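Local coordinates for 11S globulin seed storage protein (Amaranthus hypochondriacus, PDB 3QAC), which probably serves as a seed storage protein, a nutrient reservoir whose two-cupin subunits, once matured, assemble into hexamers, at residues A[137-142]-A[289-294]; A[307-312]-A[324-329]. One frame throughout, in Å; residues are numbered along the deposited sequence.

Contact 1: A[137-142]-A[289-294]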
loop_
_atom_site.group_PDB
_atom_site.type_symbol
_atom_site.label_atom_id
_atom_site.label_comp_id
_atom_site.label_asym_id
_atom_site.label_seq_id
_atom_site.Cartn_x
_atom_site.Cartn_y
_atom_site.Cartn_z
ATOM N N GLY A 137 -4.358 -30.112 -7.529
ATOM C CA GLY A 137 -4.385 -29.742 -6.132
ATOM C C GLY A 137 -3.310 -28.734 -5.794
ATOM O O GLY A 137 -3.257 -28.222 -4.681
ATOM N N ASP A 138 -2.441 -28.453 -6.754
ATOM C CA ASP A 138 -1.354 -27.513 -6.529
ATOM C C ASP A 138 -1.870 -26.084 -6.505
ATOM O O ASP A 138 -2.583 -25.656 -7.422
ATOM C CB ASP A 138 -0.291 -27.641 -7.627
ATOM C CG ASP A 138 0.886 -28.524 -7.220
ATOM O OD1 ASP A 138 1.083 -28.772 -6.007
ATOM O OD2 ASP A 138 1.632 -28.951 -8.125
ATOM N N ILE A 139 -1.505 -25.360 -5.455
ATOM C CA ILE A 139 -1.634 -23.904 -5.421
ATOM C C ILE A 139 -0.264 -23.251 -5.504
ATOM O O ILE A 139 0.506 -23.256 -4.547
ATOM C CB ILE A 139 -2.290 -23.409 -4.143
ATOM C CG1 ILE A 139 -3.714 -23.927 -4.037
ATOM C CG2 ILE A 139 -2.303 -21.899 -4.133
ATOM C CD1 ILE A 139 -4.719 -23.011 -4.659
ATOM N N PHE A 140 0.004 -22.665 -6.655
ATOM C CA PHE A 140 1.270 -22.048 -7.001
ATOM C C PHE A 140 1.188 -20.499 -6.960
ATOM O O PHE A 140 0.175 -19.891 -7.375
ATOM C CB PHE A 140 1.572 -22.490 -8.420
ATOM C CG PHE A 140 3.004 -22.602 -8.724
ATOM C CD1 PHE A 140 3.621 -23.841 -8.732
ATOM C CD2 PHE A 140 3.743 -21.483 -9.016
ATOM C CE1 PHE A 140 4.966 -23.966 -9.020
ATOM C CE2 PHE A 140 5.091 -21.599 -9.304
ATOM C CZ PHE A 140 5.700 -22.848 -9.307
ATOM N N ALA A 141 2.257 -19.857 -6.488
ATOM C CA ALA A 141 2.319 -18.392 -6.453
ATOM C C ALA A 141 3.294 -17.844 -7.473
ATOM O O ALA A 141 4.472 -18.180 -7.442
ATOM C CB ALA A 141 2.707 -17.909 -5.060
ATOM N N MET A 142 2.802 -17.000 -8.376
ATOM C CA MET A 142 3.640 -16.288 -9.340
ATOM C C MET A 142 3.842 -14.828 -8.938
ATOM O O MET A 142 2.901 -14.045 -8.980
ATOM C CB MET A 142 2.992 -16.310 -10.734
ATOM C CG MET A 142 3.942 -15.898 -11.847
ATOM S SD MET A 142 5.336 -17.054 -11.991
ATOM C CE MET A 142 4.473 -18.594 -12.253
ATOM N N VAL A 289 2.025 -25.251 -2.684
ATOM C CA VAL A 289 1.651 -26.350 -1.804
ATOM C C VAL A 289 0.390 -27.038 -2.346
ATOM O O VAL A 289 -0.534 -26.393 -2.833
ATOM C CB VAL A 289 1.469 -25.954 -0.298
ATOM C CG1 VAL A 289 2.075 -24.597 0.023
ATOM C CG2 VAL A 289 0.006 -26.015 0.103
ATOM N N ASN A 290 0.375 -28.361 -2.280
ATOM C CA ASN A 290 -0.765 -29.111 -2.753
ATOM C C ASN A 290 -1.836 -29.175 -1.668
ATOM O O ASN A 290 -1.601 -29.700 -0.578
ATOM C CB ASN A 290 -0.334 -30.499 -3.180
ATOM C CG ASN A 290 -1.356 -31.167 -4.034
ATOM O OD1 ASN A 290 -2.428 -31.514 -3.553
ATOM N ND2 ASN A 290 -1.047 -31.349 -5.316
ATOM N N VAL A 291 -3.004 -28.610 -1.954
ATOM C CA VAL A 291 -4.060 -28.521 -0.951
ATOM C C VAL A 291 -4.905 -29.784 -0.935
ATOM O O VAL A 291 -5.842 -29.905 -0.150
ATOM C CB VAL A 291 -4.971 -27.292 -1.165
ATOM C CG1 VAL A 291 -4.221 -26.025 -0.822
ATOM C CG2 VAL A 291 -5.464 -27.255 -2.580
ATOM N N ASP A 292 -4.570 -30.731 -1.804
ATOM C CA ASP A 292 -5.235 -32.030 -1.770
ATOM C C ASP A 292 -4.598 -32.975 -0.745
ATOM O O ASP A 292 -5.037 -34.111 -0.564
ATOM C CB ASP A 292 -5.269 -32.647 -3.163
ATOM C CG ASP A 292 -6.387 -32.084 -3.998
ATOM O OD1 ASP A 292 -7.278 -31.458 -3.378
ATOM O OD2 ASP A 292 -6.394 -32.280 -5.243
ATOM N N ASP A 293 -3.577 -32.481 -0.057
ATOM C CA ASP A 293 -2.878 -33.279 0.932
ATOM C C ASP A 293 -3.677 -33.259 2.228
ATOM O O ASP A 293 -3.596 -32.303 2.999
ATOM C CB ASP A 293 -1.474 -32.719 1.134
ATOM C CG ASP A 293 -0.657 -33.506 2.154
ATOM O OD1 ASP A 293 -1.251 -34.204 3.013
ATOM O OD2 ASP A 293 0.591 -33.411 2.103
ATOM N N PRO A 294 -4.429 -34.335 2.491
ATOM C CA PRO A 294 -5.372 -34.317 3.613
ATOM C C PRO A 294 -4.708 -34.081 4.970
ATOM O O PRO A 294 -5.393 -33.609 5.884
ATOM C CB PRO A 294 -6.028 -35.705 3.550
ATOM C CG PRO A 294 -5.723 -36.227 2.173
ATOM C CD PRO A 294 -4.385 -35.649 1.835
#

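Contact 2: A[307-312]-A[324-329]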
loop_
_atom_site.group_PDB
_atom_site.type_symbol
_atom_site.label_atom_id
_atom_site.label_comp_id
_atom_site.label_asym_id
_atom_site.label_seq_id
_atom_site.Cartn_x
_atom_site.Cartn_y
_atom_site.Cartn_z
ATOM N N LEU A 307 -11.061 -28.149 5.126
ATOM C CA LEU A 307 -10.650 -26.843 4.682
ATOM C C LEU A 307 -9.141 -26.835 4.797
ATOM O O LEU A 307 -8.592 -27.268 5.801
ATOM C CB LEU A 307 -11.284 -25.790 5.582
ATOM C CG LEU A 307 -11.224 -24.337 5.171
ATOM C CD1 LEU A 307 -11.983 -24.127 3.842
ATOM C CD2 LEU A 307 -11.826 -23.511 6.282
ATOM N N THR A 308 -8.464 -26.382 3.755
ATOM C CA THR A 308 -7.011 -26.391 3.736
ATOM C C THR A 308 -6.522 -25.039 3.282
ATOM O O THR A 308 -6.869 -24.590 2.191
ATOM C CB THR A 308 -6.476 -27.469 2.788
ATOM O OG1 THR A 308 -6.873 -28.753 3.265
ATOM C CG2 THR A 308 -4.967 -27.417 2.716
ATOM N N THR A 309 -5.737 -24.374 4.124
ATOM C CA THR A 309 -5.312 -23.017 3.812
ATOM C C THR A 309 -3.897 -22.955 3.273
ATOM O O THR A 309 -3.023 -23.698 3.700
ATOM C CB THR A 309 -5.430 -22.069 5.014
ATOM O OG1 THR A 309 -4.447 -22.420 5.995
ATOM C CG2 THR A 309 -6.802 -22.161 5.630
ATOM N N VAL A 310 -3.694 -22.082 2.294
ATOM C CA VAL A 310 -2.359 -21.718 1.866
ATOM C C VAL A 310 -2.156 -20.265 2.236
ATOM O O VAL A 310 -2.856 -19.372 1.730
ATOM C CB VAL A 310 -2.195 -21.833 0.362
ATOM C CG1 VAL A 310 -0.724 -21.685 -0.006
ATOM C CG2 VAL A 310 -2.736 -23.145 -0.111
ATOM N N ASN A 311 -1.210 -20.041 3.136
ATOM C CA ASN A 311 -0.817 -18.701 3.529
ATOM C C ASN A 311 0.698 -18.607 3.664
ATOM O O ASN A 311 1.421 -19.389 3.072
ATOM C CB ASN A 311 -1.527 -18.270 4.808
ATOM C CG ASN A 311 -1.217 -19.181 5.995
ATOM O OD1 ASN A 311 -0.221 -19.902 6.005
ATOM N ND2 ASN A 311 -2.079 -19.138 7.004
ATOM N N SER A 312 1.161 -17.627 4.419
ATOM C CA SER A 312 2.572 -17.287 4.474
ATOM C C SER A 312 3.407 -18.292 5.267
ATOM O O SER A 312 4.629 -18.256 5.206
ATOM C CB SER A 312 2.747 -15.906 5.099
ATOM O OG SER A 312 2.152 -14.905 4.303
ATOM N N SER A 324 -3.509 -15.133 -0.154
ATOM C CA SER A 324 -3.634 -16.447 0.416
ATOM C C SER A 324 -4.691 -17.207 -0.356
ATOM O O SER A 324 -5.264 -16.696 -1.314
ATOM C CB SER A 324 -3.941 -16.377 1.914
ATOM O OG SER A 324 -4.743 -15.260 2.217
ATOM N N ALA A 325 -4.925 -18.445 0.047
ATOM C CA ALA A 325 -5.815 -19.323 -0.686
ATOM C C ALA A 325 -6.343 -20.363 0.277
ATOM O O ALA A 325 -5.781 -20.566 1.358
ATOM C CB ALA A 325 -5.081 -19.988 -1.828
ATOM N N ALA A 326 -7.454 -20.987 -0.093
ATOM C CA ALA A 326 -7.925 -22.167 0.614
ATOM C C ALA A 326 -8.629 -23.090 -0.352
ATOM O O ALA A 326 -9.167 -22.657 -1.380
ATOM C CB ALA A 326 -8.844 -21.784 1.739
ATOM N N LYS A 327 -8.612 -24.370 -0.032
ATOM C CA LYS A 327 -9.459 -25.307 -0.731
ATOM C C LYS A 327 -10.418 -25.915 0.269
ATOM O O LYS A 327 -10.043 -26.217 1.408
ATOM C CB LYS A 327 -8.659 -26.392 -1.424
ATOM C CG LYS A 327 -9.545 -27.524 -1.891
ATOM C CD LYS A 327 -9.195 -27.989 -3.282
ATOM C CE LYS A 327 -10.038 -29.207 -3.644
ATOM N NZ LYS A 327 -9.485 -29.966 -4.788
ATOM N N GLY A 328 -11.668 -26.056 -0.144
ATOM C CA GLY A 328 -12.672 -26.628 0.716
ATOM C C GLY A 328 -13.321 -27.823 0.059
ATOM O O GLY A 328 -13.583 -27.812 -1.149
ATOM N N VAL A 329 -13.538 -28.877 0.841
ATOM C CA VAL A 329 -14.400 -29.946 0.382
ATOM C C VAL A 329 -15.553 -30.134 1.359
ATOM O O VAL A 329 -15.357 -30.343 2.564
ATOM C CB VAL A 329 -13.642 -31.269 0.086
ATOM C CG1 VAL A 329 -12.345 -30.970 -0.660
ATOM C CG2 VAL A 329 -13.372 -32.043 1.364
HETATM O O HOH W 1 -9.138 -29.141 1.513
#

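Contact 1: A[137-142]-A[289-294]
G137 meets N290 and D292 so closely that a side chain has no place on it: a beta carbon would lie 2.5 Å from both N290 OD1 and D292 OD2, and the positive phi of 88° would jam it against the preceding carbonyl oxygen as well. Without one, D292 OD2 comes to 3.4 Å from G137 CA, while D292 OD1 forms a salt bridge with K327. The carbonyl oxygen of G137 accepts V291 N at 2.8 Å and also receives the CA-H of N290. Next along, I139 and V289 form a hydrogen-bonded antiparallel pair, with I139 N to V289 O at 3.0 Å. These bonds fasten strand 288-290 to strand 138-142 as the outermost strand, within this chain, of the sheet of the N-terminal cupin, even though almost 150 residues separate the two segments. The strand then ends in a type I turn from N290 to D293. N290 CG stands anti to its backbone N (chi1 -163°), and N290 OD1 takes D292 N at 2.9 Å, an Asx turn. N290 ND2 donates to the carbonyl of E136 and, weakly at 3.4 Å, to D138 OD1, while D138 OD2 accepts the backbone N of R135; the N290 and D138 side chains cross at about a right angle, with carboxylate and amide planes 61° apart. An alanine at N290 would probably leave D292 N and the E136 carbonyl without these mates and the turn less firmly fixed. From the sheet face that carries I139 and V289, I139 CG1 packs on V291 CG1 at 3.9 Å, and all three side chains touch V310.

Contact 2: A[307-312]-A[324-329]
Strands 307-310 and 324-329 run antiparallel, their axes 162° apart in direction and 4.5 Å apart at closest approach. T308 and K327 form one hydrogen-bonded pair, in which T308 N to K327 O and K327 N to T308 O are each 2.8 Å, and V310 and A325 form the next. V310 N reaches A325 O at 2.7 Å from above the carbonyl plane, 43° out of it, whereas A325 N approaches V310 O within the plane. The non-hydrogen-bonded pairs, L307 with G328 and T309 with A326, alternate with these.

Side chains fall on two faces. On that of L307 and T309, a chi2 of 63° places L307 CD1 4.1 Å from G328 CA, where the partner strand offers no side chain. On the other face V310 CB meets A325 CB, also at 4.1 Å, and I139 also packs on A325. T308 OG1 is joined through a water, 2.9 Å from it, to K327 O, an oxygen that also holds T308 N and so is gripped twice. The K327 chain leads away from this strand pair to Y75 OH. At the far end S324 OG is bound by S403 O and A406 N. Consecutive strands linked through a short helix, 318-321, and paired side by side in an antiparallel sheet form part of the second cupin beta-barrel of the 11S globulins.

Along the chain the two contacts come in series: segment 289-294 closes contact 1 before residue 307 opens contact 2, yet their centres lie only 8 Å apart. They belong to different sheets. Contact 1 lies at the edge, within this chain, of the sheet built mostly from N-terminal cupin strands, contact 2 within the sheet of the C-terminal cupin. The two meet directly: the salt bridge of D292 ties one to the other, and V291 packs between the sheets against V310 and the K327 chain. The segment 289-294 thus leaves one cupin sheet and passes over the other, so the contacts together mark the buried seam that joins the two halves of the bicupin subunit.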